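Local coordinates for acyl-CoA thioesterase II (Mycobacterium avium subsp. paratuberculosis, PDB 4R9Z), which probably hydrolyses fatty acyl-CoA thioesters to free fatty acid and coenzyme A and has a double hot-dog fold, at residues 255-258 and 262-265; 165-168 and 172-175. One frame throughout, in Å; residues are numbered along the deposited sequence.

Contact 1: 255-258 and 262-265; sequences TMFN and ELVC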
ATOM      1  N   THR B 255       5.487   9.861   7.059  1.00 36.13           N
ATOM      2  CA  THR B 255       5.883  10.798   6.024  1.00 31.32           C
ATOM      3  C   THR B 255       7.308  11.226   6.313  1.00 40.74           C
ATOM      4  O   THR B 255       7.623  11.659   7.419  1.00 39.99           O
ATOM      5  CB  THR B 255       4.967  12.025   5.962  1.00 30.97           C
ATOM      6  OG1 THR B 255       4.303  12.187   7.221  1.00 52.86           O
ATOM      7  CG2 THR B 255       3.924  11.860   4.878  1.00 29.78           C
ATOM      8  N   MET B 256       8.174  11.094   5.319  1.00 40.46           N
ATOM      9  CA  MET B 256       9.576  11.417   5.504  1.00 40.59           C
ATOM     10  C   MET B 256       9.947  12.664   4.718  1.00 38.99           C
ATOM     11  O   MET B 256       9.523  12.832   3.575  1.00 38.08           O
ATOM     12  CB  MET B 256      10.446  10.242   5.076  1.00 42.48           C
ATOM     13  CG  MET B 256      11.886  10.358   5.490  1.00 37.03           C
ATOM     14  SD  MET B 256      12.766   8.851   5.076  1.00 55.02           S
ATOM     15  CE  MET B 256      11.835   7.655   6.027  1.00 41.43           C
ATOM     16  N   PHE B 257      10.747  13.531   5.333  1.00 41.72           N
ATOM     17  CA  PHE B 257      11.175  14.777   4.696  1.00 43.06           C
ATOM     18  C   PHE B 257      12.692  14.936   4.711  1.00 46.22           C
ATOM     19  O   PHE B 257      13.367  14.465   5.631  1.00 46.88           O
ATOM     20  CB  PHE B 257      10.561  15.994   5.392  1.00 45.27           C
ATOM     21  CG  PHE B 257       9.060  16.026   5.395  1.00 35.59           C
ATOM     22  CD1 PHE B 257       8.338  15.362   6.375  1.00 37.08           C
ATOM     23  CD2 PHE B 257       8.371  16.760   4.443  1.00 35.45           C
ATOM     24  CE1 PHE B 257       6.953  15.411   6.389  1.00 35.04           C
ATOM     25  CE2 PHE B 257       6.985  16.813   4.452  1.00 38.03           C
ATOM     26  CZ  PHE B 257       6.277  16.137   5.427  1.00 29.61           C
ATOM     27  N   ASN B 258      13.225  15.606   3.693  1.00 48.71           N
ATOM     28  CA  ASN B 258      14.587  16.130   3.772  1.00 53.22           C
ATOM     29  C   ASN B 258      14.608  17.306   4.735  1.00 56.68           C
ATOM     30  O   ASN B 258      13.580  17.953   4.938  1.00 54.62           O
ATOM     31  CB  ASN B 258      15.104  16.567   2.398  1.00 50.16           C
ATOM     32  CG  ASN B 258      15.441  15.399   1.495  1.00 41.86           C
ATOM     33  OD1 ASN B 258      15.912  14.359   1.951  1.00 45.82           O
ATOM     34  ND2 ASN B 258      15.204  15.570   0.200  1.00 43.02           N
ATOM     35  N   GLU B 262      11.547  19.096   1.775  1.00 52.60           N
ATOM     36  CA  GLU B 262      10.968  18.385   0.640  1.00 55.82           C
ATOM     37  C   GLU B 262      10.520  16.990   1.079  1.00 49.18           C
ATOM     38  O   GLU B 262      11.232  16.298   1.815  1.00 41.88           O
ATOM     39  CB  GLU B 262      11.957  18.280  -0.525  1.00 53.89           C
ATOM     40  CG  GLU B 262      11.291  17.907  -1.852  1.00 54.49           C
ATOM     41  CD  GLU B 262      12.285  17.545  -2.942  1.00 61.94           C
ATOM     42  OE1 GLU B 262      13.471  17.318  -2.617  1.00 56.42           O
ATOM     43  OE2 GLU B 262      11.877  17.491  -4.125  1.00 64.28           O
ATOM     44  N   LEU B 263       9.328  16.597   0.642  1.00 41.42           N
ATOM     45  CA  LEU B 263       8.796  15.275   0.949  1.00 43.29           C
ATOM     46  C   LEU B 263       9.605  14.190   0.237  1.00 40.03           C
ATOM     47  O   LEU B 263       9.888  14.292  -0.956  1.00 35.14           O
ATOM     48  CB  LEU B 263       7.318  15.190   0.554  1.00 40.84           C
ATOM     49  CG  LEU B 263       6.614  13.847   0.773  1.00 34.47           C
ATOM     50  CD1 LEU B 263       6.472  13.544   2.256  1.00 35.90           C
ATOM     51  CD2 LEU B 263       5.259  13.865   0.098  1.00 29.98           C
ATOM     52  N   VAL B 264       9.983  13.154   0.977  1.00 31.91           N
ATOM     53  CA  VAL B 264      10.762  12.066   0.409  1.00 37.32           C
ATOM     54  C   VAL B 264       9.880  10.859   0.090  1.00 39.78           C
ATOM     55  O   VAL B 264       9.902  10.333  -1.025  1.00 37.69           O
ATOM     56  CB  VAL B 264      11.893  11.639   1.365  1.00 46.54           C
ATOM     57  CG1 VAL B 264      12.506  10.314   0.920  1.00 42.09           C
ATOM     58  CG2 VAL B 264      12.953  12.727   1.434  1.00 43.92           C
ATOM     59  N   CYS B 265       9.084  10.435   1.065  1.00 44.59           N
ATOM     60  CA  CYS B 265       8.188   9.311   0.853  1.00 39.43           C
ATOM     61  C   CYS B 265       6.980   9.348   1.775  1.00 37.19           C
ATOM     62  O   CYS B 265       7.031   9.939   2.851  1.00 38.67           O
ATOM     63  CB  CYS B 265       8.939   7.993   1.040  1.00 33.24           C
ATOM     64  SG  CYS B 265       9.457   7.675   2.726  1.00 36.41           S
TER
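A classic beta bulge interrupts the hairpin of strands 249-258 and 263-272, probably part of the second hot-dog unit, close to its turn, where Val264 and Cys265 together face Met256. Met256 N gives a hydrogen bond to Cys265 O (3.0 Å, 170° at the hydrogen). Met256 O accepts one from Val264 N at 2.7 Å and a weak second from Cys265 N. Nearer the turn, Asn258 N bonds to Glu262 O.

The two faces of the hairpin differ. On one, Leu263 CD1 sits over a face of the Phe257 ring, 4.2 Å from its centroid and offset toward the rim, a CH-pi contact. On the other, Cys265 SG packs against Met256 CB at 3.6 Å, and the Met256 chain, bent at chi3 (-60°), brings CE alongside the same sulfur; Val195 of helix 188-201 touches both residues. Asn258 lays its amide against Val264 CG2, with OD1 3.4 Å away, while Val231 N and Arg229 O hold the amide's two ends.

Apolar packing thus flanks a backbone whose Met256 carbonyl accepts from two successive N-H groups, the second only weakly, keeping the extra residue of the bulge bonded into the sheet.

Contact 2: 165-168 and 172-175; sequences ETET and ARVP
Glu167 reaches across the loop between strands 159-163 and 176-180 and accepts a hydrogen bond from the backbone of Arg173, the one bond joining 165-168 to 172-175. The loop links two adjacent strands, consistent with the second hot-dog unit, and 159-163 is the outermost of them within the chain. The Glu167 CG lies between the backbone N and the carbonyl carbon (chi1 70°), and from there the chain runs extended over Ala172 CA, bringing OE2 to within 2.9 Å of Arg173 N. The angle at the hydrogen is 152°, and OE2 uses its anti lone pair, the one away from the other oxygen. The same oxygen rests beside Arg173 CB at 3.5 Å.

The close packing lies on the side of 172-175, where Ala172, Val174 and Pro175 are buried. Glu165 O receives the CA-H of Val174 (CA to O 3.5 Å, 157° at the hydrogen), and Val174 CG1 also approaches this carbonyl. The Glu165 side chain crosses that of Pro175 obliquely, its CG 3.7 Å from Pro175 CG at the CG-CD side of the ring. Pro175 also packs on Phe237 and Asp239 of strand 236-246.

Toward solvent the fit is looser. Thr166 runs alongside Val174, its OG1 only approaching CG1 at 3.9 Å, and Thr168 points its CB away from 172-175. Glu165 OE2 lies over a face of the Arg173 guanidinium, 4.2 Å from NH2, with no N-H pointing at it; NH2 instead makes a salt bridge with Asp239.

The two segments run roughly antiparallel, but without mutual backbone hydrogen bonds: a carboxylate stands in as acceptor for the Arg173 N-H. The negative charge of Glu165 may still add some attraction for Arg173, whose direct ionic partner, Asp239, ties 172-175 to the neighbouring strand.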
ATOM      1  N   GLU B 165       9.399  14.343  19.861  1.00 74.66           N
ATOM      2  CA  GLU B 165       8.286  14.543  20.778  1.00 67.67           C
ATOM      3  C   GLU B 165       7.419  13.293  20.822  1.00 65.12           C
ATOM      4  O   GLU B 165       7.371  12.527  19.861  1.00 65.13           O
ATOM      5  CB  GLU B 165       7.493  15.784  20.361  1.00 63.50           C
ATOM      6  CG  GLU B 165       6.763  15.656  19.041  1.00 73.18           C
ATOM      7  CD  GLU B 165       6.062  16.941  18.643  1.00 82.17           C
ATOM      8  OE1 GLU B 165       6.397  18.003  19.212  1.00 80.90           O
ATOM      9  OE2 GLU B 165       5.193  16.895  17.748  1.00 86.46           O
ATOM     10  N   THR B 166       6.736  13.088  21.943  1.00 65.78           N
ATOM     11  CA  THR B 166       6.021  11.839  22.159  1.00 48.20           C
ATOM     12  C   THR B 166       4.617  11.981  22.726  1.00 47.55           C
ATOM     13  O   THR B 166       4.374  12.744  23.661  1.00 55.52           O
ATOM     14  CB  THR B 166       6.825  10.920  23.102  1.00 46.46           C
ATOM     15  OG1 THR B 166       8.125  10.688  22.545  1.00 62.37           O
ATOM     16  CG2 THR B 166       6.121   9.586  23.305  1.00 39.92           C
ATOM     17  N   GLU B 167       3.695  11.239  22.130  1.00 48.14           N
ATOM     18  CA  GLU B 167       2.384  11.015  22.705  1.00 39.50           C
ATOM     19  C   GLU B 167       2.057   9.538  22.496  1.00 39.23           C
ATOM     20  O   GLU B 167       2.463   8.947  21.496  1.00 48.86           O
ATOM     21  CB  GLU B 167       1.345  11.934  22.059  1.00 39.49           C
ATOM     22  CG  GLU B 167       1.027  11.593  20.621  1.00 40.60           C
ATOM     23  CD  GLU B 167       0.045  12.558  19.993  1.00 48.04           C
ATOM     24  OE1 GLU B 167      -0.380  13.504  20.687  1.00 54.81           O
ATOM     25  OE2 GLU B 167      -0.310  12.362  18.810  1.00 46.56           O
ATOM     26  N   THR B 168       1.357   8.933  23.450  1.00 35.50           N
ATOM     27  CA  THR B 168       1.019   7.513  23.353  1.00 33.30           C
ATOM     28  C   THR B 168      -0.460   7.262  23.065  1.00 31.48           C
ATOM     29  O   THR B 168      -0.844   6.165  22.670  1.00 36.46           O
ATOM     30  CB  THR B 168       1.415   6.761  24.627  1.00 36.50           C
ATOM     31  OG1 THR B 168       0.638   7.243  25.731  1.00 32.20           O
ATOM     32  CG2 THR B 168       2.893   6.966  24.911  1.00 29.84           C
ATOM     33  N   ALA B 172      -0.984   8.781  18.341  1.00 30.34           N
ATOM     34  CA  ALA B 172       0.345   8.564  18.918  1.00 31.97           C
ATOM     35  C   ALA B 172       1.492   9.066  18.038  1.00 36.13           C
ATOM     36  O   ALA B 172       2.433   8.330  17.773  1.00 35.99           O
ATOM     37  CB  ALA B 172       0.544   7.079  19.233  1.00 24.05           C
ATOM     38  N   ARG B 173       1.424  10.317  17.595  1.00 35.11           N
ATOM     39  CA  ARG B 173       2.512  10.890  16.808  1.00 39.75           C
ATOM     40  C   ARG B 173       3.852  10.868  17.543  1.00 47.74           C
ATOM     41  O   ARG B 173       3.984  11.439  18.626  1.00 50.92           O
ATOM     42  CB  ARG B 173       2.192  12.330  16.412  1.00 32.28           C
ATOM     43  CG  ARG B 173       1.146  12.478  15.339  1.00 39.79           C
ATOM     44  CD  ARG B 173       1.108  13.915  14.863  1.00 63.39           C
ATOM     45  NE  ARG B 173       2.401  14.340  14.332  1.00 68.72           N
ATOM     46  CZ  ARG B 173       2.828  15.599  14.319  1.00 74.89           C
ATOM     47  NH1 ARG B 173       2.068  16.565  14.822  1.00 70.93           N
ATOM     48  NH2 ARG B 173       4.020  15.893  13.813  1.00 62.06           N
ATOM     49  N   VAL B 174       4.840  10.196  16.960  1.00 40.72           N
ATOM     50  CA  VAL B 174       6.190  10.203  17.516  1.00 36.31           C
ATOM     51  C   VAL B 174       7.199  10.493  16.403  1.00 40.25           C
ATOM     52  O   VAL B 174       7.916   9.598  15.954  1.00 41.13           O
ATOM     53  CB  VAL B 174       6.553   8.869  18.198  1.00 34.63           C
ATOM     54  CG1 VAL B 174       7.784   9.039  19.073  1.00 51.09           C
ATOM     55  CG2 VAL B 174       5.394   8.348  19.028  1.00 49.39           C
ATOM     56  N   PRO B 175       7.261  11.755  15.953  1.00 41.80           N
ATOM     57  CA  PRO B 175       8.172  12.130  14.866  1.00 48.01           C
ATOM     58  C   PRO B 175       9.627  12.120  15.316  1.00 49.49           C
ATOM     59  O   PRO B 175       9.904  12.344  16.494  1.00 58.41           O
ATOM     60  CB  PRO B 175       7.710  13.542  14.499  1.00 42.66           C
ATOM     61  CG  PRO B 175       7.149  14.071  15.773  1.00 57.67           C
ATOM     62  CD  PRO B 175       6.443  12.899  16.393  1.00 50.33           C
TER

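How the contacts relate
Contact 1 is mostly buried within a beta hairpin, whereas contact 2 lies farther from the centre of the chain and is only partly buried, in a loop before strand 176-180. Their centres are 18 Å apart and they do not touch. Strand 236-246 connects them: Asp239 has backbone hydrogen bonding with Thr255 of contact 1 and a salt bridge to Arg173 of contact 2, while Phe237 likewise pairs with Phe257 and packs on Pro175. The chemistry follows position. Both have CA-H...O contacts, but contact 1 relies on main-chain bonds flanked by apolar side chains; contact 2 has one side-chain-to-backbone bond and charged groups near solvent.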